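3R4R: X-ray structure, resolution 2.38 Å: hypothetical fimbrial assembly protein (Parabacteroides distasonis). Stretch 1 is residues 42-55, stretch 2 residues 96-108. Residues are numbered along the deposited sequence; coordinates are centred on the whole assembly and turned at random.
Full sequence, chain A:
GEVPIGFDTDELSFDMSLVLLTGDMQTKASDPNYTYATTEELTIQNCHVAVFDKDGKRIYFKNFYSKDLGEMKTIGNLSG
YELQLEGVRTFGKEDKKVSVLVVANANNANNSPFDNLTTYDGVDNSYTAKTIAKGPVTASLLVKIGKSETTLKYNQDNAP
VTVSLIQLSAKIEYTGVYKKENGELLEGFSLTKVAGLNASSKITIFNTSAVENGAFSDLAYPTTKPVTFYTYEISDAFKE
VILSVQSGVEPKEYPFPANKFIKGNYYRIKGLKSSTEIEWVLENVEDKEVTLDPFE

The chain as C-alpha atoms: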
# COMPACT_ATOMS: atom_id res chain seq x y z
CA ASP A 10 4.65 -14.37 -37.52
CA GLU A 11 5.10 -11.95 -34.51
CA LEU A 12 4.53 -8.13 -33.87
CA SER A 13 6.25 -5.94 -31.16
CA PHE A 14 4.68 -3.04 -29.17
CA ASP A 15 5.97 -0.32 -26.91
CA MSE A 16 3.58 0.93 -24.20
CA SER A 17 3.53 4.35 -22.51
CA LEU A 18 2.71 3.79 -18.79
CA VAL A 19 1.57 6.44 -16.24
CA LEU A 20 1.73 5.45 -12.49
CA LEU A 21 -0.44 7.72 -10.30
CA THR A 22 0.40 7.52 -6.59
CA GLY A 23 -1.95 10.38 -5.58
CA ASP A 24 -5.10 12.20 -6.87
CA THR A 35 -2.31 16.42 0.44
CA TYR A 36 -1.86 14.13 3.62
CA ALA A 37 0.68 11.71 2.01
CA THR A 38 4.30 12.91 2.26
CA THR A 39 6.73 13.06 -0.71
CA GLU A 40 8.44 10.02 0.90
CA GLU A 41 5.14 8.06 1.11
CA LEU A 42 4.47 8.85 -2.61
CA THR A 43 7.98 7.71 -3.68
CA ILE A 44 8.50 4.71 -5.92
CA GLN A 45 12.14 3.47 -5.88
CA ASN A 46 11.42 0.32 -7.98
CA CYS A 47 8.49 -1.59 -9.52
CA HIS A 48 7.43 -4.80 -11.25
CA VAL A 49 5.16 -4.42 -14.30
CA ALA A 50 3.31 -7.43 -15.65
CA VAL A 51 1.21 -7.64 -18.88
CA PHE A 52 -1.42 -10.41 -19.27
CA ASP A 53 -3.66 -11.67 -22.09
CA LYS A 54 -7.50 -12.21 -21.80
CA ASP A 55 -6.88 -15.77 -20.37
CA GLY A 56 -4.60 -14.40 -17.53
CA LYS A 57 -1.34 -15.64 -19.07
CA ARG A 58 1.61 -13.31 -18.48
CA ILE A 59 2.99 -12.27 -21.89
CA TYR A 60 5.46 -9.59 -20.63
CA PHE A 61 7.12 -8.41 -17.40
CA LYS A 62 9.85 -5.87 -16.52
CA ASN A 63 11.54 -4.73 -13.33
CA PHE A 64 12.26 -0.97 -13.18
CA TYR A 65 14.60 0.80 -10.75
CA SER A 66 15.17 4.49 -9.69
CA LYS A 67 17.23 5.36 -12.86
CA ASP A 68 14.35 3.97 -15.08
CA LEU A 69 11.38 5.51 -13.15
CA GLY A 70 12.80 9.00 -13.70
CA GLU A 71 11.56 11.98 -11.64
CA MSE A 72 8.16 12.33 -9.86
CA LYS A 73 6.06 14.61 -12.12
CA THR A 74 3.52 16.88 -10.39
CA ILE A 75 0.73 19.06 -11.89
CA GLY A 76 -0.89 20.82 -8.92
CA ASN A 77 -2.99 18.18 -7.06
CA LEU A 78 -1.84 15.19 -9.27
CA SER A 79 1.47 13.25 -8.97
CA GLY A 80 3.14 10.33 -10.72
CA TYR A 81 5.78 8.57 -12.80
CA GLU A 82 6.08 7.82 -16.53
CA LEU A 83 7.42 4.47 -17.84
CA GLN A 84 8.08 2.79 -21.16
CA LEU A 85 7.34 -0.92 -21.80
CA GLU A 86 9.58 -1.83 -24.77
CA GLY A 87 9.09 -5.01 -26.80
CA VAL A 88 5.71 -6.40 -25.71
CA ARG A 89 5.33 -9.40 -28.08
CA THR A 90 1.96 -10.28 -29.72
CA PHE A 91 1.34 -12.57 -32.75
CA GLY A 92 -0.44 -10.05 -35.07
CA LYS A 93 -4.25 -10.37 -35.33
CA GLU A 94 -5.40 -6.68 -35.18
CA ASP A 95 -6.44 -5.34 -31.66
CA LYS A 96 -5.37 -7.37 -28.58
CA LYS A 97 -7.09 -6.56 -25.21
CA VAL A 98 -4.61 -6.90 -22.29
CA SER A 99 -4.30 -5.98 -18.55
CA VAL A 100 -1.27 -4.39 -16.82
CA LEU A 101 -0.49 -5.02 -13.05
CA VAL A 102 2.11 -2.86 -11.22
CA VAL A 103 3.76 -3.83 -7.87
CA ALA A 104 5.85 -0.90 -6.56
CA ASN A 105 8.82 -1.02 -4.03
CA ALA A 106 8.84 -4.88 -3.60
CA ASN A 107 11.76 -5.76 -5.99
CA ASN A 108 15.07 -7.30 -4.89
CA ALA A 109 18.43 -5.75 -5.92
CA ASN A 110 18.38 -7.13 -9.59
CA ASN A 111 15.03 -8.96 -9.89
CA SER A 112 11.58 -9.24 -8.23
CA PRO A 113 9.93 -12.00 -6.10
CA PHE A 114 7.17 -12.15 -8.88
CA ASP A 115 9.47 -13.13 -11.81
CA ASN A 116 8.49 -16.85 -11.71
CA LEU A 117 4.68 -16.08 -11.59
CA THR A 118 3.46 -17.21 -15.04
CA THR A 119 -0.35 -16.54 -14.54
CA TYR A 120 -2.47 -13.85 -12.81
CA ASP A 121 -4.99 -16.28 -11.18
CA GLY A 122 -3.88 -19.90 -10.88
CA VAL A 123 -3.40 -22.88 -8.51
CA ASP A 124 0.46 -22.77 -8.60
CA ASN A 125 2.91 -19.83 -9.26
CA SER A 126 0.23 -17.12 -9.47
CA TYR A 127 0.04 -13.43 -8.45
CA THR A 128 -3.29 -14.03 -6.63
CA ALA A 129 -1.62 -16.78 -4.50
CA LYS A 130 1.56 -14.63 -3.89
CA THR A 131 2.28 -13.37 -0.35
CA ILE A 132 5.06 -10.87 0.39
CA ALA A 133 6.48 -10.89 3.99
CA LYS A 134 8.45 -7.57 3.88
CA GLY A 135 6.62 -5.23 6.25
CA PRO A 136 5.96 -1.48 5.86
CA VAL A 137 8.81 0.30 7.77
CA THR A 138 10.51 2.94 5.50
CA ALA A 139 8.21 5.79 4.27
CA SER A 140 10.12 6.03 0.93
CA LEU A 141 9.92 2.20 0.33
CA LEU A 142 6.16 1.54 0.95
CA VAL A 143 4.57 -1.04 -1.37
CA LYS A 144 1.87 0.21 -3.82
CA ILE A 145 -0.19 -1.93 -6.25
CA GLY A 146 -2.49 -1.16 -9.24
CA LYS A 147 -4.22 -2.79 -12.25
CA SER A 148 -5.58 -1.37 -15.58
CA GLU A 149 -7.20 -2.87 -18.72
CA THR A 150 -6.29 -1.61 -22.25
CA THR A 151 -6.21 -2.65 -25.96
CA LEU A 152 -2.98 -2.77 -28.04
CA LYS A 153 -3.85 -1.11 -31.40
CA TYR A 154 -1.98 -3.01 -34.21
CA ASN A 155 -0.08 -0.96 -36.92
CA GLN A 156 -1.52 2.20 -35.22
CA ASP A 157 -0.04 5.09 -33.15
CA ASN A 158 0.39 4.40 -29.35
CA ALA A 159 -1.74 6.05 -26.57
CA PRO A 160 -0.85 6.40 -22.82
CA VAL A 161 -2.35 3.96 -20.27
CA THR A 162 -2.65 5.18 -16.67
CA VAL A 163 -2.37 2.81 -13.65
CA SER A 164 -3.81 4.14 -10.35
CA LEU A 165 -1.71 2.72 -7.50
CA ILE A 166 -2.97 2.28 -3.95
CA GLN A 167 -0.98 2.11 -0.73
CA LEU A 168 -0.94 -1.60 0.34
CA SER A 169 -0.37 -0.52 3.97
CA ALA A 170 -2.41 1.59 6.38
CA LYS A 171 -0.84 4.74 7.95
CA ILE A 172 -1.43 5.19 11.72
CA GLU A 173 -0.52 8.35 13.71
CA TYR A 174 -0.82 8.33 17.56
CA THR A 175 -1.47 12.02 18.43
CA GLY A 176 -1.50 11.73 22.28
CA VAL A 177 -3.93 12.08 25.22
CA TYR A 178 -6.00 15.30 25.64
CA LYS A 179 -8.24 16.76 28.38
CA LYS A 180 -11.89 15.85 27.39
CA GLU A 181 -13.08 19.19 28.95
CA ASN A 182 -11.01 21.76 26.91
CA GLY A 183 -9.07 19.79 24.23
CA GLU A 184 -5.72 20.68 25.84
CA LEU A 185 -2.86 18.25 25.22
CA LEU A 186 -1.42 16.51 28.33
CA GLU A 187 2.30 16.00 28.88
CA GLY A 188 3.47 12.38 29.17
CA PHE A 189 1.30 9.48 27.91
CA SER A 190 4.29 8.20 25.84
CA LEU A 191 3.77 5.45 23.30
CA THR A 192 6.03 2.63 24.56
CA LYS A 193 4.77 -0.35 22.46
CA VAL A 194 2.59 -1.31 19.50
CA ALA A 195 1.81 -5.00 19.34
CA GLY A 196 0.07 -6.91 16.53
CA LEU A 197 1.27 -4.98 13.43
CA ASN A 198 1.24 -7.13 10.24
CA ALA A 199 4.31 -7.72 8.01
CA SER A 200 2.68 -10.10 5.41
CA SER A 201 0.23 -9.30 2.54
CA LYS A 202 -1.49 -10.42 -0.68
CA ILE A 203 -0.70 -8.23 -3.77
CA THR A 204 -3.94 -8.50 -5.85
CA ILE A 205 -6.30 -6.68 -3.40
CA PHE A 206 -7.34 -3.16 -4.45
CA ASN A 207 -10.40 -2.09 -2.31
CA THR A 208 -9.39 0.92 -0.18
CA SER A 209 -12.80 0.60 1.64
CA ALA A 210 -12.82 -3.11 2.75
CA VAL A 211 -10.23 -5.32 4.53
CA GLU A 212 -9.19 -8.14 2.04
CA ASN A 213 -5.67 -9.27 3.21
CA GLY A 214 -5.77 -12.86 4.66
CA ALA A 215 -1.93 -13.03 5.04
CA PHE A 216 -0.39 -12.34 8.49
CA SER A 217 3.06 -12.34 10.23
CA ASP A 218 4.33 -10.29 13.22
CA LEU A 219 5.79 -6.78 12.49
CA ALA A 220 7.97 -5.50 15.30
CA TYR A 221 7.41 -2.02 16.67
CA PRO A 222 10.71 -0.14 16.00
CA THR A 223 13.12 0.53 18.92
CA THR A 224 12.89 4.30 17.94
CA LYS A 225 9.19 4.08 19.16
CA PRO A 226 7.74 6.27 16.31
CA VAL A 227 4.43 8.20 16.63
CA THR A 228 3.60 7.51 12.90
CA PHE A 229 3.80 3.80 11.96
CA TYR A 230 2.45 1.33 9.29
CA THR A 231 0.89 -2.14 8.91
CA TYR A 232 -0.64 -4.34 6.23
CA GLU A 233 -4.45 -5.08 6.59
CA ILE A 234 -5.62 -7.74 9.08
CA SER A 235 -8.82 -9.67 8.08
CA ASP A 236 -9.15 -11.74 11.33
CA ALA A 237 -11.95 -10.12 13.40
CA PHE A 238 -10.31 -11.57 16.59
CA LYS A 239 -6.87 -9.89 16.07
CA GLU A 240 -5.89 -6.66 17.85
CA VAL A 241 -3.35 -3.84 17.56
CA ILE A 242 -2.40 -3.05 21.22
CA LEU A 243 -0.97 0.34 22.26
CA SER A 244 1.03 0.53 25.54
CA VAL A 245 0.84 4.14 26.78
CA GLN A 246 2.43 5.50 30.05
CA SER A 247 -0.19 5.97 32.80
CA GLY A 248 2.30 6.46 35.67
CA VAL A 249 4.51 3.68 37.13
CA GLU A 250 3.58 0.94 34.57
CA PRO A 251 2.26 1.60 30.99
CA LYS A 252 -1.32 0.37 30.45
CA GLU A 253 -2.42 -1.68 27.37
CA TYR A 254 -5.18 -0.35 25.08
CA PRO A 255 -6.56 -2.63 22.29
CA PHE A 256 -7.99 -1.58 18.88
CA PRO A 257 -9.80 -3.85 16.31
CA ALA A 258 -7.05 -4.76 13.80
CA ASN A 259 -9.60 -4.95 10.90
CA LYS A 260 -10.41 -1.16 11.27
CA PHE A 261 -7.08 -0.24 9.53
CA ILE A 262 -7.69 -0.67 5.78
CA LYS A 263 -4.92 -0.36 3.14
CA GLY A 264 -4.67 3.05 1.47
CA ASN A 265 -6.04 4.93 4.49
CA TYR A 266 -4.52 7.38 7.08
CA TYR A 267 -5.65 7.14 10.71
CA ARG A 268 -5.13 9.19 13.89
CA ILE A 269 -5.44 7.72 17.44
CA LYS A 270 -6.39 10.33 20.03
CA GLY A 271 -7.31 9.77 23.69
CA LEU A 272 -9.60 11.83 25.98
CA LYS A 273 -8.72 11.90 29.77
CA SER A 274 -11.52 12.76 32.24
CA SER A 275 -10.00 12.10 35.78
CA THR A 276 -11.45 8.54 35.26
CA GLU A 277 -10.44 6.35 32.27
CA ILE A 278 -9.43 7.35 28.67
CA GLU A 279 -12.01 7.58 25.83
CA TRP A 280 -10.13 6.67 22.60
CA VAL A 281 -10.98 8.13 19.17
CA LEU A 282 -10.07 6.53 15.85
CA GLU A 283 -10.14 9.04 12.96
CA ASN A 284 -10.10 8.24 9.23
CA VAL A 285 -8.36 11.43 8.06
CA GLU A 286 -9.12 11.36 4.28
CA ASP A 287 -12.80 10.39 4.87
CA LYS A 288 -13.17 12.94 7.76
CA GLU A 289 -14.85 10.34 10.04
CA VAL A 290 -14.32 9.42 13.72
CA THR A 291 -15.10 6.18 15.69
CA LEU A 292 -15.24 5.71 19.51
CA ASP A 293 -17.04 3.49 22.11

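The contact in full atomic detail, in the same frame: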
# COMPACT_ATOMS: atom_id res chain seq x y z
N LEU A 42 4.88 8.88 -1.21
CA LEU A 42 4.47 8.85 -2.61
C LEU A 42 5.58 8.32 -3.50
O LEU A 42 5.35 8.10 -4.69
CB LEU A 42 4.07 10.26 -3.10
CG LEU A 42 2.78 10.87 -2.57
CD1 LEU A 42 2.74 12.39 -2.82
CD2 LEU A 42 1.55 10.18 -3.14
N THR A 43 6.79 8.14 -2.94
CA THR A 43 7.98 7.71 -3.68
C THR A 43 7.90 6.26 -4.08
O THR A 43 7.51 5.40 -3.30
CB THR A 43 9.26 7.94 -2.84
OG1 THR A 43 9.37 9.32 -2.60
CG2 THR A 43 10.54 7.50 -3.54
N ILE A 44 8.32 6.01 -5.32
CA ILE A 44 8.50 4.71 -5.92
C ILE A 44 9.99 4.62 -6.28
O ILE A 44 10.47 5.44 -7.07
CB ILE A 44 7.55 4.46 -7.10
CG1 ILE A 44 6.09 4.54 -6.65
CG2 ILE A 44 7.85 3.10 -7.79
CD1 ILE A 44 5.11 4.51 -7.78
N GLN A 45 10.71 3.66 -5.66
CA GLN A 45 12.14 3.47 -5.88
C GLN A 45 12.36 2.37 -6.90
O GLN A 45 13.40 2.36 -7.56
CB GLN A 45 12.86 3.14 -4.57
CG GLN A 45 12.82 4.26 -3.54
CD GLN A 45 13.72 3.99 -2.36
OE1 GLN A 45 14.92 3.76 -2.50
NE2 GLN A 45 13.18 4.12 -1.17
N ASN A 46 11.39 1.47 -7.07
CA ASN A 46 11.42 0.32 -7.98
C ASN A 46 10.02 -0.24 -8.19
O ASN A 46 9.15 -0.01 -7.36
CB ASN A 46 12.36 -0.77 -7.42
CG ASN A 46 11.93 -1.38 -6.11
OD1 ASN A 46 10.93 -2.11 -6.02
ND2 ASN A 46 12.72 -1.19 -5.07
N CYS A 47 9.79 -0.97 -9.27
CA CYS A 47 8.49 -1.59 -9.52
C CYS A 47 8.66 -2.79 -10.45
O CYS A 47 9.66 -2.93 -11.15
CB CYS A 47 7.46 -0.61 -10.09
SG CYS A 47 7.86 0.06 -11.73
N HIS A 48 7.64 -3.64 -10.43
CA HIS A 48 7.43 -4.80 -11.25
C HIS A 48 6.18 -4.55 -12.08
O HIS A 48 5.14 -4.23 -11.52
CB HIS A 48 7.33 -6.10 -10.40
CG HIS A 48 6.94 -7.31 -11.19
ND1 HIS A 48 7.87 -8.05 -11.89
CD2 HIS A 48 5.72 -7.88 -11.34
CE1 HIS A 48 7.18 -9.04 -12.45
NE2 HIS A 48 5.90 -8.96 -12.16
N VAL A 49 6.30 -4.62 -13.40
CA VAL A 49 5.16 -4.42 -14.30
C VAL A 49 4.94 -5.72 -15.04
O VAL A 49 5.88 -6.31 -15.57
CB VAL A 49 5.38 -3.19 -15.25
CG1 VAL A 49 4.28 -3.09 -16.29
CG2 VAL A 49 5.49 -1.90 -14.45
N ALA A 50 3.71 -6.20 -15.00
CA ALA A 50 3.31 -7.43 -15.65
C ALA A 50 2.18 -7.16 -16.62
O ALA A 50 1.28 -6.39 -16.30
CB ALA A 50 2.89 -8.46 -14.59
N VAL A 51 2.23 -7.76 -17.83
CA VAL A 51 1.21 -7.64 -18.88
C VAL A 51 0.63 -9.04 -19.14
O VAL A 51 1.38 -9.99 -19.35
CB VAL A 51 1.74 -6.96 -20.18
CG1 VAL A 51 0.67 -6.91 -21.26
CG2 VAL A 51 2.27 -5.55 -19.90
N PHE A 52 -0.71 -9.15 -19.11
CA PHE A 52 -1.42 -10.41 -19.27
C PHE A 52 -2.40 -10.39 -20.42
O PHE A 52 -3.00 -9.34 -20.66
CB PHE A 52 -2.22 -10.76 -17.99
CG PHE A 52 -1.43 -10.78 -16.71
CD1 PHE A 52 -0.83 -11.95 -16.26
CD2 PHE A 52 -1.33 -9.64 -15.92
CE1 PHE A 52 -0.11 -11.97 -15.07
CE2 PHE A 52 -0.61 -9.65 -14.73
CZ PHE A 52 -0.00 -10.82 -14.31
N ASP A 53 -2.66 -11.56 -21.03
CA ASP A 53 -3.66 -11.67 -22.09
C ASP A 53 -5.07 -11.85 -21.44
O ASP A 53 -5.19 -11.81 -20.21
CB ASP A 53 -3.34 -12.82 -23.08
CG ASP A 53 -3.23 -14.25 -22.55
OD1 ASP A 53 -3.78 -14.53 -21.47
OD2 ASP A 53 -2.70 -15.11 -23.29
N LYS A 54 -6.12 -12.04 -22.27
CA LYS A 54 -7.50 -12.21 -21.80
C LYS A 54 -7.66 -13.46 -20.89
O LYS A 54 -8.51 -13.44 -20.01
CB LYS A 54 -8.47 -12.31 -23.00
CG LYS A 54 -8.32 -13.51 -23.93
CD LYS A 54 -9.48 -13.58 -24.92
CE LYS A 54 -9.48 -14.81 -25.80
NZ LYS A 54 -10.66 -14.84 -26.71
N ASP A 55 -6.82 -14.50 -21.09
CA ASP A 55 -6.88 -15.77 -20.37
C ASP A 55 -6.06 -15.74 -19.05
O ASP A 55 -6.05 -16.75 -18.32
CB ASP A 55 -6.34 -16.89 -21.29
CG ASP A 55 -7.02 -16.99 -22.66
OD1 ASP A 55 -8.23 -16.66 -22.75
OD2 ASP A 55 -6.35 -17.42 -23.63
N LYS A 96 -5.58 -6.37 -29.63
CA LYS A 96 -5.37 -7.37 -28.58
C LYS A 96 -5.58 -6.72 -27.19
O LYS A 96 -4.75 -5.92 -26.75
CB LYS A 96 -3.97 -8.01 -28.68
N LYS A 97 -6.72 -7.06 -26.53
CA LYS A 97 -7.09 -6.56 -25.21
C LYS A 97 -6.23 -7.22 -24.15
O LYS A 97 -6.17 -8.45 -24.09
CB LYS A 97 -8.58 -6.82 -24.94
N VAL A 98 -5.52 -6.40 -23.34
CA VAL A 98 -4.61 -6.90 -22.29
C VAL A 98 -4.83 -6.13 -20.95
O VAL A 98 -5.51 -5.12 -20.92
CB VAL A 98 -3.10 -6.79 -22.73
CG1 VAL A 98 -2.75 -7.84 -23.78
CG2 VAL A 98 -2.74 -5.39 -23.22
N SER A 99 -4.26 -6.65 -19.86
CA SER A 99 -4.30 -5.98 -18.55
C SER A 99 -2.86 -5.83 -18.02
O SER A 99 -2.02 -6.72 -18.23
CB SER A 99 -5.20 -6.69 -17.53
OG SER A 99 -4.66 -7.85 -16.94
N VAL A 100 -2.59 -4.69 -17.37
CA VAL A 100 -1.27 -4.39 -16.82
C VAL A 100 -1.41 -4.23 -15.27
O VAL A 100 -2.25 -3.48 -14.80
CB VAL A 100 -0.62 -3.15 -17.51
CG1 VAL A 100 -1.58 -1.97 -17.62
CG2 VAL A 100 0.68 -2.73 -16.82
N LEU A 101 -0.60 -5.01 -14.52
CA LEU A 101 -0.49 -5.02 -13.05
C LEU A 101 0.87 -4.44 -12.62
O LEU A 101 1.91 -4.86 -13.13
CB LEU A 101 -0.68 -6.45 -12.47
CG LEU A 101 -0.53 -6.59 -10.94
CD1 LEU A 101 -1.78 -6.13 -10.23
CD2 LEU A 101 -0.27 -8.01 -10.53
N VAL A 102 0.86 -3.49 -11.69
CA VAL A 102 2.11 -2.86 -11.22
C VAL A 102 2.27 -3.13 -9.70
O VAL A 102 1.34 -2.90 -8.94
CB VAL A 102 2.10 -1.34 -11.55
CG1 VAL A 102 3.38 -0.66 -11.06
CG2 VAL A 102 1.89 -1.08 -13.04
N VAL A 103 3.43 -3.65 -9.29
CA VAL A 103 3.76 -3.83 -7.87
C VAL A 103 4.97 -2.93 -7.61
O VAL A 103 6.04 -3.17 -8.16
CB VAL A 103 3.99 -5.29 -7.39
CG1 VAL A 103 4.28 -5.33 -5.88
CG2 VAL A 103 2.80 -6.18 -7.74
N ALA A 104 4.78 -1.86 -6.82
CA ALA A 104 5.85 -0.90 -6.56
C ALA A 104 6.53 -1.16 -5.21
O ALA A 104 5.86 -1.50 -4.24
CB ALA A 104 5.30 0.51 -6.59
N ASN A 105 7.87 -0.99 -5.17
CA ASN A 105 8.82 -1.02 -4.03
C ASN A 105 8.91 -2.38 -3.35
O ASN A 105 9.24 -2.44 -2.16
CB ASN A 105 8.44 0.02 -2.97
CG ASN A 105 8.57 1.44 -3.43
OD1 ASN A 105 9.43 1.81 -4.24
ND2 ASN A 105 7.82 2.30 -2.83
N ALA A 106 8.76 -3.49 -4.12
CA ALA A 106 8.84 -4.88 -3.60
C ALA A 106 9.96 -5.69 -4.30
O ALA A 106 10.22 -6.82 -3.90
CB ALA A 106 7.51 -5.57 -3.78
N ASN A 107 10.65 -5.10 -5.28
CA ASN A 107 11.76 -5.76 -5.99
C ASN A 107 12.94 -6.03 -5.07
O ASN A 107 13.08 -5.41 -4.02
CB ASN A 107 12.27 -4.91 -7.20
CG ASN A 107 11.33 -4.64 -8.34
OD1 ASN A 107 10.19 -5.09 -8.37
ND2 ASN A 107 11.80 -3.86 -9.32
N ASN A 108 13.79 -6.97 -5.48
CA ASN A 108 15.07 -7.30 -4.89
C ASN A 108 16.12 -6.41 -5.59
O ASN A 108 15.74 -5.59 -6.43
CB ASN A 108 15.36 -8.82 -5.01
CG ASN A 108 14.38 -9.77 -4.37
OD1 ASN A 108 14.08 -10.83 -4.93
ND2 ASN A 108 13.91 -9.47 -3.18
O HOH W 1 12.54 -3.09 -2.69

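Residues 42-55 and 96-108 meet as two neighbouring antiparallel β-strands, joined by a regular backbone ladder and closed at one end by a cluster of asparagine side chains that carries the hydrogen bonding beyond the paired strands. The strand directions lie 162° apart, and together the two stretches bury 927 Å².

The ladder is built from three hydrogen-bonded pairs, each contributing two reciprocal bonds. His48 N donates to Val103 O (2.8 Å) and Val103 N to His48 O (2.9 Å). Ala50 and Leu101 repeat the pattern, with Ala50 N to Leu101 O and Leu101 N to Ala50 O both at 2.9 Å, and Phe52 N to Ser99 O (2.9 Å) is matched by Ser99 N to Phe52 O (3.1 Å). The non-hydrogen-bonded pairs, Val49-Val102 and Val51-Val100 between these and Cys47-Ala104 just past His48-Val103, bring the chains closer: Cys47 CA lies 4.0 Å from Ala104 CA, whereas His48 CA lies 5.1 Å from Val103 CA. Here the CA atoms approach carbonyl oxygens of the opposing strand, as in the CA-H...O contact of Val102 CA with His48 O at 3.3 Å.

The alternation sorts the side chains onto two faces. Cys47, Val49, Val51, Val100, Val102 and Ala104 share one, where small and branched groups pack across the strands; Val49 CG1 meets Val100 CG2 at 3.7 Å, and Val49 CG2 lies 4.0 Å from Val102 CG2. His48, Ala50, Phe52, Ser99, Leu101 and Val103 occupy the other. There the Phe52 ring presents its edge to Leu101, with CE2 of Phe52 3.9 Å from CB of Leu101.

Beyond the Cys47-Ala104 pair, side chains take over much of the bonding. Asn105 N still donates to Asn46 O (2.7 Å), but Asn105 adopts positive backbone angles (64°/34°), and although its CA-to-CB bond points away from the first stretch, its amide turns back to it. Asn105 OD1 accepts from Gln45 N (2.7 Å) and, weakly, from Asn46 N (3.5 Å), while Asn105 ND2 donates to Thr43 O (3.2 Å). One side-chain amide thus serves backbone N-H donors and a backbone carbonyl acceptor. Asn46 reciprocates, its OD1 accepting from Asn107 N (3.1 Å), and Asn107, whose CA-to-CB bond points toward the first stretch, donates from ND2 to Cys47 O (3.0 Å). A water reinforces this end: it accepts from Asn46 ND2 (3.1 Å) and donates to Asn107 O (2.7 Å), with a weak bond to Asn105 O (3.4 Å).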